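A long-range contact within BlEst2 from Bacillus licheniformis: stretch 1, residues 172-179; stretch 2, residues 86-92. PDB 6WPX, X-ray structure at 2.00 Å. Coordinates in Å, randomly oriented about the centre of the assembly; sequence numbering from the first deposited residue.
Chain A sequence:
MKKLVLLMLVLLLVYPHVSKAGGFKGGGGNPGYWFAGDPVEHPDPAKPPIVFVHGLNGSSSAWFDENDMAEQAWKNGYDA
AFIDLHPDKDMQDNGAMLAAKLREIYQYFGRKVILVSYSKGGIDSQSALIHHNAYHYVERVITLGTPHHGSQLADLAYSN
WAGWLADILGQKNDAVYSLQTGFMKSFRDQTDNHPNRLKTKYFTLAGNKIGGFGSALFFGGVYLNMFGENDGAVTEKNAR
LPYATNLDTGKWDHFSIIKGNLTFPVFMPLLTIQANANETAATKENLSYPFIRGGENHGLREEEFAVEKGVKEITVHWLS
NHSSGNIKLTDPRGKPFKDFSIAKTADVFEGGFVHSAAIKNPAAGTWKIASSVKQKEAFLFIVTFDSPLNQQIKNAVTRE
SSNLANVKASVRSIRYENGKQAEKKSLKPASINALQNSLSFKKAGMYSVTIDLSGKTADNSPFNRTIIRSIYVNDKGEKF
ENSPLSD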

ATOM      1  N   LYS A 172      -9.473  -0.367  -9.661  1.00 31.32           N
ATOM      2  CA  LYS A 172      -8.598   0.380 -10.530  1.00 30.10           C
ATOM      3  C   LYS A 172      -9.264   1.702 -10.811  1.00 34.29           C
ATOM      4  O   LYS A 172     -10.352   1.771 -11.395  1.00 35.98           O
ATOM      5  CB  LYS A 172      -8.208  -0.368 -11.806  1.00 31.57           C
ATOM      6  CG  LYS A 172      -7.231  -1.517 -11.564  1.00 26.56           C
ATOM      7  CD  LYS A 172      -6.978  -2.302 -12.853  1.00 28.01           C
ATOM      8  CE  LYS A 172      -5.652  -3.023 -12.787  1.00 27.57           C
ATOM      9  NZ  LYS A 172      -5.501  -4.024 -13.879  1.00 35.91           N
ATOM     10  N   ASN A 173      -8.659   2.745 -10.274  1.00 26.72           N
ATOM     11  CA  ASN A 173      -9.096   4.107 -10.474  1.00 26.06           C
ATOM     12  C   ASN A 173      -7.828   4.931 -10.381  1.00 28.43           C
ATOM     13  O   ASN A 173      -6.765   4.385 -10.072  1.00 26.27           O
ATOM     14  CB  ASN A 173     -10.175   4.526  -9.453  1.00 25.87           C
ATOM     15  CG  ASN A 173      -9.772   4.358  -8.000  1.00 37.65           C
ATOM     16  OD1 ASN A 173      -8.695   4.745  -7.586  1.00 29.91           O
ATOM     17  ND2 ASN A 173     -10.639   3.807  -7.182  1.00 25.09           N
ATOM     18  N   ASP A 174      -7.934   6.223 -10.679  1.00 24.62           N
ATOM     19  CA  ASP A 174      -6.814   7.136 -10.694  1.00 23.21           C
ATOM     20  C   ASP A 174      -6.101   7.212  -9.355  1.00 23.88           C
ATOM     21  O   ASP A 174      -4.884   7.371  -9.368  1.00 23.46           O
ATOM     22  CB  ASP A 174      -7.291   8.523 -11.097  1.00 24.35           C
ATOM     23  CG  ASP A 174      -7.643   8.696 -12.566  1.00 28.41           C
ATOM     24  OD1 ASP A 174      -7.453   7.736 -13.340  1.00 24.02           O
ATOM     25  OD2 ASP A 174      -8.034   9.818 -12.950  1.00 32.81           O
ATOM     26  N   ALA A 175      -6.841   7.118  -8.217  1.00 18.98           N
ATOM     27  CA  ALA A 175      -6.262   7.196  -6.867  1.00 17.98           C
ATOM     28  C   ALA A 175      -5.378   6.024  -6.556  1.00 23.82           C
ATOM     29  O   ALA A 175      -4.220   6.248  -6.220  1.00 24.18           O
ATOM     30  CB  ALA A 175      -7.339   7.363  -5.802  1.00 17.88           C
ATOM     31  N   VAL A 176      -5.871   4.779  -6.745  1.00 20.89           N
ATOM     32  CA  VAL A 176      -5.094   3.546  -6.505  1.00 20.52           C
ATOM     33  C   VAL A 176      -3.877   3.480  -7.439  1.00 23.40           C
ATOM     34  O   VAL A 176      -2.785   3.129  -7.003  1.00 23.40           O
ATOM     35  CB  VAL A 176      -5.971   2.252  -6.577  1.00 25.27           C
ATOM     36  CG1 VAL A 176      -5.149   1.008  -6.215  1.00 24.75           C
ATOM     37  CG2 VAL A 176      -7.190   2.361  -5.650  1.00 25.18           C
ATOM     38  N   TYR A 177      -4.076   3.831  -8.713  1.00 20.31           N
ATOM     39  CA  TYR A 177      -3.041   3.895  -9.748  1.00 20.57           C
ATOM     40  C   TYR A 177      -1.903   4.795  -9.290  1.00 23.56           C
ATOM     41  O   TYR A 177      -0.745   4.444  -9.496  1.00 22.38           O
ATOM     42  CB  TYR A 177      -3.651   4.503 -11.018  1.00 21.13           C
ATOM     43  CG  TYR A 177      -2.733   4.534 -12.211  1.00 22.89           C
ATOM     44  CD1 TYR A 177      -1.952   5.657 -12.491  1.00 25.67           C
ATOM     45  CD2 TYR A 177      -2.713   3.483 -13.118  1.00 23.73           C
ATOM     46  CE1 TYR A 177      -1.151   5.711 -13.637  1.00 27.34           C
ATOM     47  CE2 TYR A 177      -1.912   3.521 -14.250  1.00 25.94           C
ATOM     48  CZ  TYR A 177      -1.151   4.643 -14.521  1.00 30.36           C
ATOM     49  OH  TYR A 177      -0.408   4.632 -15.671  1.00 27.87           O
ATOM     50  N   SER A 178      -2.242   5.991  -8.731  1.00 20.26           N
ATOM     51  CA  SER A 178      -1.243   6.974  -8.293  1.00 19.52           C
ATOM     52  C   SER A 178      -0.453   6.496  -7.076  1.00 22.21           C
ATOM     53  O   SER A 178       0.569   7.088  -6.763  1.00 22.62           O
ATOM     54  CB  SER A 178      -1.877   8.336  -8.025  1.00 21.01           C
ATOM     55  OG  SER A 178      -2.629   8.362  -6.821  1.00 24.48           O
ATOM     56  N   LEU A 179      -0.918   5.427  -6.404  1.00 17.96           N
ATOM     57  CA  LEU A 179      -0.267   4.846  -5.228  1.00 17.47           C
ATOM     58  C   LEU A 179       0.792   3.779  -5.560  1.00 18.54           C
ATOM     59  O   LEU A 179       1.510   3.346  -4.656  1.00 17.60           O
ATOM     60  CB  LEU A 179      -1.309   4.297  -4.243  1.00 16.74           C
ATOM     61  CG  LEU A 179      -2.220   5.359  -3.582  1.00 20.73           C
ATOM     62  CD1 LEU A 179      -3.288   4.693  -2.767  1.00 19.11           C
ATOM     63  CD2 LEU A 179      -1.411   6.304  -2.709  1.00 24.17           C
TER
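Stretch 2, residues 86-92: HPDKDMQ

Stretch 2 lies across the start of the helix in stretch 1. Residues 86 to 90 are extended or turning loop, and a helix begins at Met91 and continues later in the chain. In stretch 1, Asn173 precedes a helix that begins at Asp174. Both chains run the same general way past each other: Asp88 sits at the first turn, near Asn173 to Ala175, while Asp90 and Met91 lie further along, near Ser178. The closest CA pair is Ala175 CA with Asp90 CA, at 4.4 Å, so the backbones meet almost directly. Together the stretches bury 340 Å².

Asp88 gives up the most surface, 54 Å². Its phi/psi of -124/12 turns the loop. Its CA-to-CB bond points sideways and the end of its side chain leads away. The backbone carbonyl makes the polar contact. Ala175 N donates to Asp88 O at 3.3 Å, a weak bond with an angle of 143°. It is the only direct hydrogen bond between the stretches. Amide groups in the first turn of a helix lack the backbone partners available further on, and here one of them meets the carbonyl of the passing loop. Water 1 adds a second link. It accepts from Asp174 N at 2.8 Å and donates weakly to Asp88 O at 3.4 Å. Asn173 lies beside this site, with Asn173 ND2 3.9 Å from Asp88 CB. Asn173 OD1 caps its own helix, accepting from Val176 N at 2.9 Å.

Ser178 comes next, with 51 Å² covered. Its CA-to-CB bond points toward stretch 2, and Ser178 CB packs 3.8 Å from Asp90 CB. Its hydroxyl bonds within its own stretch: Ser178 OG donates to Ala175 O at 2.7 Å. No hydrogen bond links Ser178 to stretch 2; its contacts are packing contacts. Met91 completes them. The CA-to-CB bond of Met91 is sideways, but the chain bends through chi angles of 73°, -78° and -79° and its end comes nearer. Met91 CE lies 3.7 Å from Ser178 O and 3.8 Å from Ser178 CB.

Ala175 and Asp174 each lose 45 Å². Ala175 makes a close approach: Ala175 CB is 3.2 Å from Lys89 O and 3.9 Å from Pro87 O. The CA-to-CB bond of Asp174 points toward the loop. Asp174 CB is 4.1 Å from Lys89 CA, and Asp174 O is 3.7 Å from Asp90 CB. Water 2 joins the two chains here, donating to Asp174 OD2 at 2.7 Å and accepting from Asp90 N at 2.8 Å.

The CA-to-CB bond of Lys89 points away, and its phi/psi of -110/167 keeps the backbone extended. Asp90 is likewise extended, at -77/177, and stands at the N-cap of the following helix. Asp90 OD1 accepts a weak capping bond from Gln92 N at 3.0 Å. Each stretch thus brings a capped helix start to the contact. Backbone contacts, two waters and side-chain packing join the two, without a salt bridge.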

ATOM      1  N   HIS A  86     -11.600  13.953  -3.532  1.00 24.23           N
ATOM      2  CA  HIS A  86     -12.054  12.815  -4.309  1.00 23.68           C
ATOM      3  C   HIS A  86     -11.576  11.520  -3.657  1.00 26.04           C
ATOM      4  O   HIS A  86     -10.390  11.373  -3.347  1.00 25.87           O
ATOM      5  CB  HIS A  86     -11.572  12.868  -5.758  1.00 24.73           C
ATOM      6  CG  HIS A  86     -12.120  14.015  -6.548  1.00 29.68           C
ATOM      7  ND1 HIS A  86     -13.414  13.998  -7.031  1.00 32.48           N
ATOM      8  CD2 HIS A  86     -11.509  15.144  -6.982  1.00 32.33           C
ATOM      9  CE1 HIS A  86     -13.571  15.144  -7.673  1.00 33.28           C
ATOM     10  NE2 HIS A  86     -12.454  15.865  -7.670  1.00 33.36           N
ATOM     11  N   PRO A  87     -12.488  10.557  -3.455  1.00 23.16           N
ATOM     12  CA  PRO A  87     -12.066   9.268  -2.883  1.00 22.70           C
ATOM     13  C   PRO A  87     -11.268   8.411  -3.887  1.00 25.47           C
ATOM     14  O   PRO A  87     -10.472   7.561  -3.503  1.00 24.19           O
ATOM     15  CB  PRO A  87     -13.407   8.583  -2.566  1.00 24.59           C
ATOM     16  CG  PRO A  87     -14.365   9.137  -3.553  1.00 30.09           C
ATOM     17  CD  PRO A  87     -13.941  10.579  -3.739  1.00 26.37           C
ATOM     18  N   ASP A  88     -11.468   8.689  -5.191  1.00 25.14           N
ATOM     19  CA  ASP A  88     -11.014   7.916  -6.349  1.00 23.43           C
ATOM     20  C   ASP A  88     -10.154   8.685  -7.378  1.00 26.69           C
ATOM     21  O   ASP A  88      -9.956   8.184  -8.492  1.00 26.75           O
ATOM     22  CB  ASP A  88     -12.273   7.349  -7.034  1.00 24.54           C
ATOM     23  CG  ASP A  88     -13.234   8.398  -7.601  1.00 36.65           C
ATOM     24  OD1 ASP A  88     -13.129   9.594  -7.204  1.00 34.67           O
ATOM     25  OD2 ASP A  88     -14.099   8.026  -8.427  1.00 45.46           O
ATOM     26  N   LYS A  89      -9.682   9.887  -7.044  1.00 21.44           N
ATOM     27  CA  LYS A  89      -8.844  10.659  -7.995  1.00 20.77           C
ATOM     28  C   LYS A  89      -7.397  10.722  -7.519  1.00 22.88           C
ATOM     29  O   LYS A  89      -7.154  10.485  -6.351  1.00 20.38           O
ATOM     30  CB  LYS A  89      -9.422  12.037  -8.306  1.00 23.53           C
ATOM     31  CG  LYS A  89     -10.873  12.033  -8.757  1.00 41.43           C
ATOM     32  CD  LYS A  89     -11.071  11.459 -10.128  1.00 51.96           C
ATOM     33  CE  LYS A  89     -12.466  11.682 -10.662  1.00 66.51           C
ATOM     34  NZ  LYS A  89     -12.662  13.081 -11.118  1.00 76.12           N
ATOM     35  N   ASP A  90      -6.495  11.138  -8.396  1.00 20.83           N
ATOM     36  CA  ASP A  90      -5.048  11.220  -8.081  1.00 20.58           C
ATOM     37  C   ASP A  90      -4.687  12.443  -7.209  1.00 24.28           C
ATOM     38  O   ASP A  90      -5.534  13.235  -6.927  1.00 21.56           O
ATOM     39  CB  ASP A  90      -4.179  11.003  -9.321  1.00 23.75           C
ATOM     40  CG  ASP A  90      -4.097  12.184 -10.280  1.00 30.24           C
ATOM     41  OD1 ASP A  90      -4.549  13.247  -9.914  1.00 31.65           O
ATOM     42  OD2 ASP A  90      -3.532  12.026 -11.351  1.00 30.91           O
ATOM     43  N   MET A  91      -3.409  12.542  -6.846  1.00 22.01           N
ATOM     44  CA  MET A  91      -2.880  13.618  -5.974  1.00 21.30           C
ATOM     45  C   MET A  91      -2.899  14.955  -6.725  1.00 28.98           C
ATOM     46  O   MET A  91      -2.886  15.982  -6.067  1.00 28.75           O
ATOM     47  CB  MET A  91      -1.484  13.299  -5.432  1.00 21.93           C
ATOM     48  CG  MET A  91      -0.359  13.389  -6.416  1.00 25.32           C
ATOM     49  SD  MET A  91      -0.196  12.005  -7.542  1.00 28.13           S
ATOM     50  CE  MET A  91       0.625  10.807  -6.502  1.00 24.31           C
ATOM     51  N   GLN A  92      -2.931  14.909  -8.064  1.00 28.21           N
ATOM     52  CA  GLN A  92      -2.980  16.140  -8.847  1.00 28.51           C
ATOM     53  C   GLN A  92      -4.371  16.790  -8.719  1.00 30.66           C
ATOM     54  O   GLN A  92      -4.462  17.958  -8.367  1.00 30.71           O
ATOM     55  CB  GLN A  92      -2.594  15.885 -10.319  1.00 30.87           C
ATOM     56  CG  GLN A  92      -2.560  17.173 -11.163  1.00 50.01           C
ATOM     57  CD  GLN A  92      -1.923  17.007 -12.528  1.00 69.23           C
ATOM     58  OE1 GLN A  92      -2.099  16.003 -13.226  1.00 64.31           O
ATOM     59  NE2 GLN A  92      -1.198  18.019 -12.959  1.00 65.10           N
TER
HETATM   60  O   HOH W   1     -10.369   7.171 -11.757  1.00 39.50           O
HETATM   61  O   HOH W   2      -7.460  11.628 -10.984  1.00 25.99           O